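Local coordinates for protein DNA fragmentation factor 40 KDA subunit (Mus musculus, PDB 1V0D) that cuts DNA as a caspase-activated endonuclease, fragmenting the genome and bringing about chromatin condensation during apoptosis, at residues 198-202 with 203-207. Residues are numbered along the deposited sequence; the frame is centred on the assembly and turned at random.
Sequences QKLKS and VQYNG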
ATOM      1  N   GLN A 198      -4.984   6.933  28.907  1.00 62.04           N
ATOM      2  CA  GLN A 198      -5.240   5.966  29.965  1.00 62.26           C
ATOM      3  C   GLN A 198      -6.263   4.969  29.421  1.00 61.24           C
ATOM      4  O   GLN A 198      -6.030   3.759  29.427  1.00 61.47           O
ATOM      5  CB  GLN A 198      -5.784   6.671  31.218  1.00 62.61           C
ATOM      6  N   LYS A 199      -7.385   5.493  28.932  1.00 60.16           N
ATOM      7  CA  LYS A 199      -8.453   4.666  28.376  1.00 58.80           C
ATOM      8  C   LYS A 199      -7.946   3.757  27.265  1.00 57.83           C
ATOM      9  O   LYS A 199      -8.379   2.615  27.149  1.00 55.74           O
ATOM     10  CB  LYS A 199      -9.576   5.549  27.840  1.00 59.42           C
ATOM     11  CG  LYS A 199     -10.757   4.771  27.308  1.00 59.72           C
ATOM     12  CD  LYS A 199     -12.017   5.602  27.408  1.00 60.94           C
ATOM     13  CE  LYS A 199     -13.251   4.746  27.185  1.00 61.17           C
ATOM     14  NZ  LYS A 199     -14.484   5.430  27.675  1.00 63.26           N
ATOM     15  N   LEU A 200      -7.036   4.263  26.441  1.00 57.49           N
ATOM     16  CA  LEU A 200      -6.494   3.450  25.370  1.00 59.07           C
ATOM     17  C   LEU A 200      -5.698   2.293  25.951  1.00 60.15           C
ATOM     18  O   LEU A 200      -5.813   1.161  25.486  1.00 59.95           O
ATOM     19  CB  LEU A 200      -5.601   4.278  24.446  1.00 59.26           C
ATOM     20  CG  LEU A 200      -6.325   4.905  23.258  1.00 58.40           C
ATOM     21  CD1 LEU A 200      -5.325   5.569  22.331  1.00 57.08           C
ATOM     22  CD2 LEU A 200      -7.089   3.822  22.522  1.00 58.13           C
ATOM     23  N   LYS A 201      -4.881   2.573  26.960  1.00 60.64           N
ATOM     24  CA  LYS A 201      -4.099   1.515  27.584  1.00 61.44           C
ATOM     25  C   LYS A 201      -5.084   0.559  28.260  1.00 61.57           C
ATOM     26  O   LYS A 201      -4.930  -0.664  28.206  1.00 60.80           O
ATOM     27  CB  LYS A 201      -3.142   2.098  28.627  1.00 62.97           C
ATOM     28  CG  LYS A 201      -2.073   3.038  28.077  1.00 65.11           C
ATOM     29  CD  LYS A 201      -1.384   3.795  29.214  1.00 66.38           C
ATOM     30  CE  LYS A 201      -0.263   4.708  28.702  1.00 68.80           C
ATOM     31  NZ  LYS A 201       0.017   5.905  29.590  1.00 67.48           N
ATOM     32  N   SER A 202      -6.108   1.134  28.878  1.00 61.76           N
ATOM     33  CA  SER A 202      -7.130   0.363  29.578  1.00 63.10           C
ATOM     34  C   SER A 202      -7.815  -0.644  28.667  1.00 62.96           C
ATOM     35  O   SER A 202      -8.394  -1.626  29.133  1.00 64.19           O
ATOM     36  CB  SER A 202      -8.206   1.293  30.142  1.00 64.14           C
ATOM     37  OG  SER A 202      -9.233   1.517  29.182  1.00 64.52           O
ATOM     38  N   VAL A 203      -7.758  -0.396  27.366  1.00 62.17           N
ATOM     39  CA  VAL A 203      -8.410  -1.270  26.407  1.00 60.63           C
ATOM     40  C   VAL A 203      -7.378  -1.898  25.467  1.00 60.26           C
ATOM     41  O   VAL A 203      -7.719  -2.568  24.496  1.00 59.50           O
ATOM     42  CB  VAL A 203      -9.474  -0.454  25.617  1.00 60.40           C
ATOM     43  CG1 VAL A 203      -8.826   0.302  24.466  1.00 60.39           C
ATOM     44  CG2 VAL A 203     -10.574  -1.356  25.144  1.00 61.22           C
ATOM     45  N   GLN A 204      -6.106  -1.671  25.770  1.00 61.20           N
ATOM     46  CA  GLN A 204      -5.009  -2.208  24.971  1.00 62.07           C
ATOM     47  C   GLN A 204      -5.040  -1.752  23.521  1.00 60.69           C
ATOM     48  O   GLN A 204      -4.980  -2.567  22.594  1.00 60.13           O
ATOM     49  CB  GLN A 204      -5.021  -3.727  25.033  1.00 64.26           C
ATOM     50  CG  GLN A 204      -5.036  -4.227  26.442  1.00 69.77           C
ATOM     51  CD  GLN A 204      -5.718  -5.563  26.553  1.00 75.37           C
ATOM     52  OE1 GLN A 204      -5.155  -6.597  26.172  1.00 78.88           O
ATOM     53  NE2 GLN A 204      -6.952  -5.556  27.062  1.00 77.03           N
ATOM     54  N   TYR A 205      -5.141  -0.440  23.342  1.00 59.04           N
ATOM     55  CA  TYR A 205      -5.142   0.172  22.029  1.00 58.41           C
ATOM     56  C   TYR A 205      -6.044  -0.512  20.997  1.00 57.82           C
ATOM     57  O   TYR A 205      -5.775  -0.448  19.796  1.00 59.05           O
ATOM     58  CB  TYR A 205      -3.697   0.242  21.521  1.00 60.34           C
ATOM     59  CG  TYR A 205      -2.782   0.952  22.495  1.00 64.26           C
ATOM     60  CD1 TYR A 205      -2.344   0.321  23.665  1.00 65.81           C
ATOM     61  CD2 TYR A 205      -2.441   2.293  22.305  1.00 66.62           C
ATOM     62  CE1 TYR A 205      -1.596   1.012  24.630  1.00 66.88           C
ATOM     63  CE2 TYR A 205      -1.695   2.997  23.261  1.00 67.91           C
ATOM     64  CZ  TYR A 205      -1.280   2.353  24.422  1.00 69.03           C
ATOM     65  OH  TYR A 205      -0.578   3.064  25.377  1.00 70.22           O
ATOM     66  N   ASN A 206      -7.113  -1.161  21.455  1.00 54.78           N
ATOM     67  CA  ASN A 206      -8.036  -1.825  20.541  1.00 52.08           C
ATOM     68  C   ASN A 206      -7.392  -2.799  19.567  1.00 50.87           C
ATOM     69  O   ASN A 206      -7.956  -3.071  18.508  1.00 50.08           O
ATOM     70  CB  ASN A 206      -8.815  -0.783  19.742  1.00 52.90           C
ATOM     71  CG  ASN A 206      -9.835  -0.053  20.587  1.00 54.00           C
ATOM     72  OD1 ASN A 206     -10.063   1.145  20.411  1.00 53.37           O
ATOM     73  ND2 ASN A 206     -10.462  -0.775  21.512  1.00 55.16           N
ATOM     74  N   GLY A 207      -6.221  -3.325  19.916  1.00 51.18           N
ATOM     75  CA  GLY A 207      -5.548  -4.279  19.041  1.00 50.38           C
ATOM     76  C   GLY A 207      -6.461  -5.465  18.795  1.00 49.45           C
ATOM     77  O   GLY A 207      -6.281  -6.256  17.867  1.00 48.51           O
TER
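A Schellman motif closes the helix that begins at residue 186, and its bonds run from Tyr205 and Gln204 back to Leu200 and Lys201. The outer bond of the pair, spanning five residues, joins Tyr205 N to Leu200 O at 2.8 Å. It is nearly straight, with an angle of 165° at the hydrogen. The inner one joins Gln204 N to Lys201 O at 2.9 Å. Gln204, the C-prime residue, has the positive phi of 59° that the motif requires there. Leu200 O is gripped twice, since Val203 N also donates to it at 3.1 Å, and the two donors arrive from opposite faces of the carbonyl plane. At the last residues of the helix, the hydroxyl OG of Ser202 points back to Lys199 O, at a modelled separation too short to be taken literally.

The side chains follow the turn. Tyr205 places CG beside its own backbone N (chi1 -55°), which carries the ring back along the helix, with Leu200 O lying over one face near the rim. Its phenol then runs side by side with the extended chain of Lys201, whose CG sits 3.1 Å from Tyr205 OH. Leu200 CB approaches Tyr205 CE2 at 4.3 Å, while Leu200 CD2 meets Val203 CG1 at 4.4 Å. An alanine in place of Tyr205 is likely to strip the aliphatic part of Lys201 of its aromatic neighbour and leave Arg168 without its cation-pi partner.

The capped end is wedged between two other helices: Leu200 packs on Ile167 and Leu171 of helix 155-175, which also supplies Arg168 and Glu164 to the tyrosine, and on Tyr291 and Phe295 of helix 287-295, where Val203 also touches Tyr291.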